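Local coordinates for antifreeze protein (Marinomonas primoryensis, PDB 3P4G) that binds ice as a hyperactive, calcium-dependent antifreeze protein of an Antarctic bacterium, probably through clathrate-like waters held on its surface, at residues A[59-64]-A[84-89]. Residues are numbered along the deposited sequence; the frame is centred on the assembly and turned at random. Where two conformers were deposited one is given.
Sequences VSIDGN and DQLYVA. With CA (calcium ion), chain F; CA (calcium ion), chain G.
Val59 and Leu86, Ser60 and Tyr87, and Ile61 and Val88 pair in register where the axes of 59-61 and 85-88 run parallel and come within 4.7 Å. Four backbone hydrogen bonds join them: Val59 N gives to Gln85 O, Tyr87 N to Val59 O, Ile61 N to Tyr87 O, and Ala89 N to Ile61 O. The third is the most bent, 148° at the hydrogen, with its donor tilted from the carbonyl plane. CA-H groups of Leu86 and Val88 also approach Val59 O and Ile61 O.

Beta-branched Val59, Ile61 and Val88 suit the extended backbone; Leu86, branched at CG, fills the interior with its methyls. Val59 and Leu86 lie side by side, Val59 CG1 3.8 Å from Leu86 CD1. Ile61 CD1 reaches both Leu86 CD1 and Val88 CG2, each at 4.1 Å; Leu77 of strand 77-78 touches both Ile61 and Leu86.

Ser60 and Tyr87 share the other, partly exposed face, where polar hydroxyls are tolerated. At the turn, Asp62 OD1 lies loosely at the ring edge, 4.4 Å from Tyr87 CE2, and Ala89 CB, where that side chain ends, rests 3.3 Å from Asp62 O.

Ahead of strand 85-88, two carboxylate oxygens let Asp84 serve two calcium ions, OD1 and OD2 each 2.3 Å from its own metal. Such in-register coils, with an aspartate shared between successive calcium sites, characterise this right-handed calcium-binding beta-helix.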
ATOM      1  N   VAL A  59      -3.402 -19.222 -18.618  1.00  8.50           N
ATOM      2  CA  VAL A  59      -4.137 -18.422 -19.615  1.00 10.97           C
ATOM      3  C   VAL A  59      -3.259 -17.223 -20.037  1.00 11.24           C
ATOM      4  O   VAL A  59      -2.690 -16.519 -19.186  1.00  9.72           O
ATOM      5  CB  VAL A  59      -5.487 -17.908 -19.051  1.00 10.04           C
ATOM      6  CG1 VAL A  59      -6.103 -16.955 -20.078  1.00 12.41           C
ATOM      7  CG2 VAL A  59      -6.475 -19.055 -18.719  1.00 12.33           C
ATOM      8  N   SER A  60      -3.152 -17.003 -21.351  1.00 11.03           N
ATOM      9  CA  SER A  60      -2.310 -15.939 -21.887  0.50 12.88           C
ATOM     10  C   SER A  60      -3.104 -15.248 -22.967  1.00 12.50           C
ATOM     11  O   SER A  60      -3.586 -15.884 -23.905  1.00 14.14           O
ATOM     12  CB  SER A  60      -1.010 -16.497 -22.469  0.50 13.43           C
ATOM     13  OG  SER A  60      -0.329 -17.295 -21.522  0.50 13.94           O
ATOM     14  N   ILE A  61      -3.250 -13.949 -22.809  1.00 11.63           N
ATOM     15  CA  ILE A  61      -4.116 -13.097 -23.656  1.00 11.28           C
ATOM     16  C   ILE A  61      -3.248 -11.938 -24.138  1.00 12.90           C
ATOM     17  O   ILE A  61      -2.670 -11.202 -23.325  1.00 12.84           O
ATOM     18  CB  ILE A  61      -5.354 -12.560 -22.793  1.00 11.97           C
ATOM     19  CG1 ILE A  61      -6.269 -13.716 -22.339  1.00 10.36           C
ATOM     20  CG2 ILE A  61      -6.187 -11.469 -23.519  1.00  9.65           C
ATOM     21  CD1 ILE A  61      -6.983 -13.491 -21.012  1.00 11.13           C
ATOM     22  N   ASP A  62      -3.111 -11.771 -25.454  1.00 12.25           N
ATOM     23  CA  ASP A  62      -2.273 -10.689 -25.960  1.00 13.83           C
ATOM     24  C   ASP A  62      -3.065  -9.379 -26.045  1.00 12.98           C
ATOM     25  O   ASP A  62      -2.475  -8.293 -26.127  1.00 13.70           O
ATOM     26  CB  ASP A  62      -1.772 -11.041 -27.346  1.00 13.18           C
ATOM     27  CG  ASP A  62      -0.845 -12.218 -27.339  1.00 18.14           C
ATOM     28  OD1 ASP A  62      -0.156 -12.434 -26.311  1.00 21.32           O
ATOM     29  OD2 ASP A  62      -0.780 -12.877 -28.386  1.00 21.77           O
ATOM     30  N   GLY A  63      -4.388  -9.493 -26.091  1.00 14.03           N
ATOM     31  CA  GLY A  63      -5.280  -8.323 -26.146  1.00 14.89           C
ATOM     32  C   GLY A  63      -5.818  -7.920 -24.786  1.00 14.06           C
ATOM     33  O   GLY A  63      -5.116  -8.047 -23.759  1.00 14.34           O
ATOM     34  N   ASN A  64      -7.083  -7.496 -24.769  1.00 14.29           N
ATOM     35  CA  ASN A  64      -7.733  -6.977 -23.556  1.00 13.51           C
ATOM     36  C   ASN A  64      -8.725  -7.983 -23.003  1.00 12.61           C
ATOM     37  O   ASN A  64      -9.327  -8.752 -23.767  1.00 14.10           O
ATOM     38  CB  ASN A  64      -8.524  -5.694 -23.891  1.00 13.73           C
ATOM     39  CG  ASN A  64      -7.655  -4.633 -24.493  1.00 15.61           C
ATOM     40  OD1 ASN A  64      -6.559  -4.374 -23.997  1.00 14.33           O
ATOM     41  ND2 ASN A  64      -8.156  -3.973 -25.563  1.00 15.08           N
ATOM     42  N   ASP A  84      -3.164 -21.154 -10.429  1.00  7.61           N
ATOM     43  CA  ASP A  84      -3.339 -20.731 -11.843  1.00  8.27           C
ATOM     44  C   ASP A  84      -2.402 -19.615 -12.232  1.00  9.24           C
ATOM     45  O   ASP A  84      -1.974 -18.841 -11.361  1.00  9.15           O
ATOM     46  CB  ASP A  84      -4.778 -20.306 -12.074  1.00 10.36           C
ATOM     47  CG  ASP A  84      -5.776 -21.405 -11.694  1.00  9.99           C
ATOM     48  OD1 ASP A  84      -5.835 -22.487 -12.358  1.00  9.19           O
ATOM     49  OD2 ASP A  84      -6.512 -21.227 -10.707  1.00  8.32           O
ATOM     50  N   GLN A  85      -2.122 -19.495 -13.534  1.00  7.35           N
ATOM     51  CA  GLN A  85      -1.135 -18.491 -13.986  1.00  8.61           C
ATOM     52  C   GLN A  85      -1.754 -17.741 -15.148  1.00  8.89           C
ATOM     53  O   GLN A  85      -2.157 -18.369 -16.153  1.00 10.87           O
ATOM     54  CB  GLN A  85       0.109 -19.210 -14.444  1.00  9.48           C
ATOM     55  CG  GLN A  85       1.290 -18.264 -14.725  1.00  9.60           C
ATOM     56  CD  GLN A  85       2.567 -19.039 -15.034  1.00 13.70           C
ATOM     57  OE1 GLN A  85       2.810 -20.101 -14.465  1.00 12.24           O
ATOM     58  NE2 GLN A  85       3.377 -18.510 -15.950  1.00 14.50           N
ATOM     59  N   LEU A  86      -1.871 -16.431 -14.992  1.00  8.53           N
ATOM     60  CA  LEU A  86      -2.522 -15.569 -15.990  1.00  9.24           C
ATOM     61  C   LEU A  86      -1.592 -14.519 -16.508  1.00  9.42           C
ATOM     62  O   LEU A  86      -0.859 -13.873 -15.733  1.00  8.87           O
ATOM     63  CB  LEU A  86      -3.802 -14.946 -15.387  1.00  8.00           C
ATOM     64  CG  LEU A  86      -4.452 -13.822 -16.215  1.00  8.66           C
ATOM     65  CD1 LEU A  86      -4.930 -14.397 -17.570  1.00 10.18           C
ATOM     66  CD2 LEU A  86      -5.640 -13.247 -15.416  1.00  9.90           C
ATOM     67  N   TYR A  87      -1.573 -14.356 -17.843  1.00 10.10           N
ATOM     68  CA  TYR A  87      -0.833 -13.269 -18.451  1.00 11.21           C
ATOM     69  C   TYR A  87      -1.833 -12.510 -19.324  1.00 11.16           C
ATOM     70  O   TYR A  87      -2.565 -13.122 -20.082  1.00 11.15           O
ATOM     71  CB  TYR A  87       0.285 -13.828 -19.316  1.00 12.31           C
ATOM     72  CG  TYR A  87       0.975 -12.747 -20.143  1.00 13.83           C
ATOM     73  CD1 TYR A  87       1.918 -11.902 -19.564  1.00 16.04           C
ATOM     74  CD2 TYR A  87       0.677 -12.591 -21.493  1.00 17.63           C
ATOM     75  CE1 TYR A  87       2.540 -10.906 -20.330  1.00 20.55           C
ATOM     76  CE2 TYR A  87       1.306 -11.614 -22.267  1.00 19.23           C
ATOM     77  CZ  TYR A  87       2.234 -10.795 -21.683  1.00 20.99           C
ATOM     78  OH  TYR A  87       2.845  -9.803 -22.426  1.00 24.30           O
ATOM     79  N   VAL A  88      -1.915 -11.204 -19.144  1.00 10.99           N
ATOM     80  CA  VAL A  88      -2.669 -10.311 -20.057  1.00 10.37           C
ATOM     81  C   VAL A  88      -1.735  -9.173 -20.562  1.00 10.76           C
ATOM     82  O   VAL A  88      -1.221  -8.405 -19.731  1.00 10.50           O
ATOM     83  CB  VAL A  88      -3.886  -9.689 -19.333  1.00 10.43           C
ATOM     84  CG1 VAL A  88      -4.565  -8.703 -20.285  1.00 11.28           C
ATOM     85  CG2 VAL A  88      -4.870 -10.758 -18.860  1.00 12.08           C
ATOM     86  N   ALA A  89      -1.514  -9.046 -21.880  1.00 10.77           N
ATOM     87  CA  ALA A  89      -0.636  -7.994 -22.403  1.00 11.28           C
ATOM     88  C   ALA A  89      -1.324  -6.632 -22.506  1.00 11.91           C
ATOM     89  O   ALA A  89      -0.655  -5.610 -22.507  1.00 13.30           O
ATOM     90  CB  ALA A  89      -0.105  -8.401 -23.787  1.00 12.40           C
TER
HETATM   91 CA    CA F 402      -7.926 -23.454 -12.127  1.00  3.35          CA
HETATM   92 CA    CA G 403      -6.879 -20.374  -8.557  1.00  3.40          CA